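Local coordinates for protein inositol dehydrogenase (Lactobacillus casei, PDB 4MKX) that probably oxidises scyllo-inositol with NAD as the cofactor, as a dehydrogenase of the Gfo/Idh/MocA family built on a Rossmann fold, at residues F139-R142 and S146-Y149; T263-I266 and M271-I274. All coordinates share one frame; numbering follows the deposited sequence.

Contact 1 (139-142 with 146-149) is a partly buried turn-to-helix packing whose centre lies about 11 Å from the centre of the chain, against about 20 Å for contact 2 (263-266 with 271-274). The latter is a buried beta hairpin at the edge strand of the chain's own sheet, which runs on into the second subunit. They share no segment but touch, Tyr147 meeting both Thr263 and Ile274, and Ser146 packing on Ile274. Contact 1 has no hydrogen bond across it and relies on aliphatic and ring packing, its charged ends turning to other partners. Contact 2 is tied by paired backbone bonds and a salt bridge. Both reach the second subunit.

Contact 1 (F139-R142 and S146-Y149); sequences FMRR and SYRY
Arg141 and Tyr147 run side by side and in the same direction, the aliphatic part of the arginine laid along the phenol ring. CB of Arg141 stands 4.2 Å above one face of the Tyr147 ring, displaced toward the rim, and further out Arg141 CD packs 3.9 Å from Tyr147 CZ. The arginine chain is extended from CG to NE, which carries its guanidinium as far as the phenol oxygen. There the two planes are 30° apart, and Arg141 NH1 lies 3.6 Å from Tyr147 OH, a proximity without a hydrogen bond. Each polar end has another partner: Arg141 forms a salt bridge with Asp199 and a hydrogen bond with Ser169, whereas the Tyr147 hydroxyl is hydrogen-bonded to that of Thr263. The long arginine suits this place because its methylenes can cover the ring while its charge is satisfied beyond it.

At the base of the pair the backbone oxygen of Arg141 comes 3.3 Å from Tyr147 CB, a close van der Waals approach. One residue on, Arg142 O meets Arg148 CG at 3.3 Å. The Arg148 chain then bends at chi3 (-62°), and its NH2 forms a salt bridge with Asp145. Arg142 contributes mainly backbone here; its CB points away from the helix, and its guanidinium forms a salt bridge with Asp201.

The 3-10 turn is closed by Arg142 N bonding to Phe139 O at 3.2 Å. Leaving the last strand of the Rossmann sheet, 135-137, it packs on the start of helix 145-155, where the chain passes over to the C-terminal sheet. Helix 197-207 touches the turn, helix 304-319 touches Met140 and Arg148, and Val261 of strand 260-267 packs against both Arg141 and Tyr147.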
# COMPACT_ATOMS: atom_id res chain seq x y z
N PHE A 139 3.53 -28.70 -8.71
CA PHE A 139 3.35 -27.72 -7.63
C PHE A 139 4.04 -26.41 -8.01
O PHE A 139 5.16 -26.12 -7.57
CB PHE A 139 3.88 -28.28 -6.31
CG PHE A 139 3.04 -29.40 -5.74
CD1 PHE A 139 1.67 -29.23 -5.59
CD2 PHE A 139 3.60 -30.62 -5.41
CE1 PHE A 139 0.88 -30.25 -5.08
CE2 PHE A 139 2.82 -31.65 -4.90
CZ PHE A 139 1.45 -31.46 -4.73
N MET A 140 3.37 -25.61 -8.85
CA MET A 140 4.05 -24.49 -9.49
C MET A 140 4.40 -23.35 -8.54
O MET A 140 5.27 -22.54 -8.86
CB MET A 140 3.25 -23.97 -10.69
CG MET A 140 2.04 -23.10 -10.36
SD MET A 140 0.70 -24.02 -9.59
CE MET A 140 -0.56 -22.77 -9.49
N ARG A 141 3.77 -23.27 -7.38
CA ARG A 141 4.08 -22.18 -6.47
C ARG A 141 5.53 -22.26 -6.00
O ARG A 141 6.15 -21.25 -5.69
CB ARG A 141 3.13 -22.17 -5.28
CG ARG A 141 1.70 -21.91 -5.69
CD ARG A 141 0.87 -21.62 -4.47
NE ARG A 141 -0.55 -21.69 -4.78
CZ ARG A 141 -1.51 -21.60 -3.86
NH1 ARG A 141 -1.18 -21.43 -2.59
NH2 ARG A 141 -2.78 -21.71 -4.22
N ARG A 142 6.11 -23.46 -6.01
CA ARG A 142 7.52 -23.59 -5.67
C ARG A 142 8.42 -22.89 -6.68
O ARG A 142 9.59 -22.65 -6.38
CB ARG A 142 7.92 -25.06 -5.57
CG ARG A 142 7.18 -25.81 -4.47
CD ARG A 142 7.91 -27.09 -4.20
NE ARG A 142 7.18 -27.98 -3.31
CZ ARG A 142 7.76 -28.98 -2.67
NH1 ARG A 142 9.06 -29.18 -2.82
NH2 ARG A 142 7.05 -29.76 -1.86
N SER A 146 7.75 -14.76 -6.17
CA SER A 146 7.46 -14.21 -4.84
C SER A 146 7.56 -15.28 -3.75
O SER A 146 8.09 -15.04 -2.67
CB SER A 146 6.10 -13.48 -4.81
OG SER A 146 6.14 -12.34 -5.67
N TYR A 147 7.04 -16.47 -4.02
CA TYR A 147 7.16 -17.58 -3.08
C TYR A 147 8.63 -17.95 -2.85
O TYR A 147 9.02 -18.22 -1.72
CB TYR A 147 6.38 -18.82 -3.54
CG TYR A 147 4.91 -18.76 -3.16
CD1 TYR A 147 4.48 -19.15 -1.90
CD2 TYR A 147 3.97 -18.26 -4.06
CE1 TYR A 147 3.14 -19.07 -1.55
CE2 TYR A 147 2.63 -18.17 -3.71
CZ TYR A 147 2.22 -18.58 -2.45
OH TYR A 147 0.88 -18.50 -2.10
N ARG A 148 9.42 -17.95 -3.92
CA ARG A 148 10.85 -18.27 -3.80
C ARG A 148 11.59 -17.23 -2.99
O ARG A 148 12.47 -17.57 -2.20
CB ARG A 148 11.50 -18.45 -5.18
CG ARG A 148 11.18 -19.81 -5.80
CD ARG A 148 12.02 -20.11 -7.05
NE ARG A 148 11.78 -19.15 -8.13
CZ ARG A 148 11.92 -19.40 -9.43
NH1 ARG A 148 12.29 -20.60 -9.86
NH2 ARG A 148 11.68 -18.44 -10.32
N TYR A 149 11.23 -15.96 -3.17
CA TYR A 149 11.85 -14.88 -2.41
C TYR A 149 11.57 -15.05 -0.92
O TYR A 149 12.46 -14.86 -0.08
CB TYR A 149 11.35 -13.50 -2.91
CG TYR A 149 11.96 -12.32 -2.19
CD1 TYR A 149 13.17 -11.76 -2.60
CD2 TYR A 149 11.33 -11.75 -1.09
CE1 TYR A 149 13.73 -10.68 -1.94
CE2 TYR A 149 11.87 -10.67 -0.42
CZ TYR A 149 13.07 -10.14 -0.85
OH TYR A 149 13.61 -9.06 -0.18

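Contact 2 (T263-I266 and M271-I274); sequences TEII and MLRI
Thr263 begins the pairing with Ile274, a hydrogen-bonded antiparallel pair in which Ile274 N donates to Thr263 O at 2.8 Å, nearly straight at 171°, and Thr263 N returns a bond to Ile274 O. CB of Thr263 also touches Ile274 CD1, a beta-branched pair well suited to extended strands. Thr263 OG1 bonds to Ser167 as well as to Tyr147. Beyond Ile274, strand 271-274 continues the sheet into the second subunit.

Glu264 turns to the other face of the sheet, where it lies alongside Arg273 in a non-hydrogen-bonded pair. With CG anti to the backbone N (chi1 165°) and the chain extended beyond it, the carboxylate reaches the guanidinium edge. Arg273 grips side-on, its NE and NH2 each 2.8 Å from the same oxygen, Glu264 OE1. NE meets the anti lone pair, and the two planes lie only 18° apart. The extended Met271 chain crosses the glutamate obliquely, bringing Met271 CE 3.4 Å from Glu264 OE1.

Ile265 restores the hydrogen-bonded pattern with Leu272: Ile265 N donates to Leu272 O, and Leu272 N to Ile265 O at 2.9 Å. The two side chains lie side by side and point the same way, Ile265 CD1 3.8 Å from Leu272 CD1, on the face that packs against helices 145-155 and 197-207. Ile266 and Met271 form the second non-hydrogen-bonded pair, Ile266 CG1 lying 4.0 Å from Met271 CG on the face that carries Glu264 and Arg273.

Glu264 OE1 also forms a salt bridge with Arg166, and OE2 is hydrogen-bonded to the hydroxyl of Tyr168 of the third subunit. OE1 thus serves two arginines of its own chain, while Glu262 of the third subunit gives Arg273 a second carboxylate. This probably offsets the closeness of the arginines and favours an ionised Glu264.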
# COMPACT_ATOMS: atom_id res chain seq x y z
N THR A 263 -0.39 -16.07 1.06
CA THR A 263 0.21 -16.91 2.09
C THR A 263 0.93 -16.03 3.09
O THR A 263 1.78 -15.22 2.73
CB THR A 263 1.20 -17.91 1.48
OG1 THR A 263 0.48 -18.74 0.56
CG2 THR A 263 1.78 -18.81 2.56
N GLU A 264 0.60 -16.22 4.36
CA GLU A 264 1.17 -15.46 5.45
C GLU A 264 1.99 -16.41 6.31
O GLU A 264 1.54 -17.51 6.64
CB GLU A 264 0.03 -14.89 6.30
CG GLU A 264 0.41 -14.37 7.64
CD GLU A 264 -0.82 -13.99 8.42
OE1 GLU A 264 -1.37 -12.90 8.14
OE2 GLU A 264 -1.27 -14.79 9.27
N ILE A 265 3.20 -15.99 6.66
CA ILE A 265 4.06 -16.80 7.53
C ILE A 265 4.43 -15.95 8.75
O ILE A 265 5.01 -14.87 8.61
CB ILE A 265 5.34 -17.23 6.78
CG1 ILE A 265 4.99 -17.93 5.46
CG2 ILE A 265 6.16 -18.18 7.65
CD1 ILE A 265 6.18 -18.20 4.60
N ILE A 266 4.06 -16.43 9.93
CA ILE A 266 4.43 -15.76 11.18
C ILE A 266 5.56 -16.55 11.83
O ILE A 266 5.45 -17.76 12.01
CB ILE A 266 3.25 -15.72 12.14
CG1 ILE A 266 2.07 -15.00 11.48
CG2 ILE A 266 3.66 -14.98 13.41
CD1 ILE A 266 0.86 -14.84 12.39
N MET A 271 7.40 -11.57 10.33
CA MET A 271 6.19 -12.03 9.68
C MET A 271 6.33 -11.61 8.22
O MET A 271 6.98 -10.61 7.92
CB MET A 271 5.02 -11.30 10.32
CG MET A 271 3.66 -11.68 9.85
SD MET A 271 2.47 -10.91 10.98
CE MET A 271 0.99 -11.36 10.06
N LEU A 272 5.78 -12.40 7.31
CA LEU A 272 5.71 -11.93 5.94
C LEU A 272 4.43 -12.39 5.29
O LEU A 272 3.81 -13.37 5.74
CB LEU A 272 6.94 -12.35 5.14
CG LEU A 272 7.25 -13.82 5.06
CD1 LEU A 272 6.48 -14.43 3.89
CD2 LEU A 272 8.76 -14.08 4.88
N ARG A 273 4.00 -11.65 4.27
CA ARG A 273 2.85 -12.04 3.48
C ARG A 273 3.24 -12.04 2.02
O ARG A 273 3.92 -11.15 1.54
CB ARG A 273 1.67 -11.09 3.73
CG ARG A 273 1.09 -11.24 5.11
CD ARG A 273 -0.04 -10.27 5.36
NE ARG A 273 -0.71 -10.60 6.62
CZ ARG A 273 -1.49 -9.77 7.29
NH1 ARG A 273 -1.69 -8.54 6.84
NH2 ARG A 273 -2.06 -10.16 8.43
N ILE A 274 2.80 -13.08 1.33
CA ILE A 274 2.98 -13.18 -0.10
C ILE A 274 1.63 -12.87 -0.71
O ILE A 274 0.66 -13.58 -0.48
CB ILE A 274 3.42 -14.59 -0.47
CG1 ILE A 274 4.70 -14.93 0.30
CG2 ILE A 274 3.61 -14.71 -1.98
CD1 ILE A 274 4.86 -16.40 0.60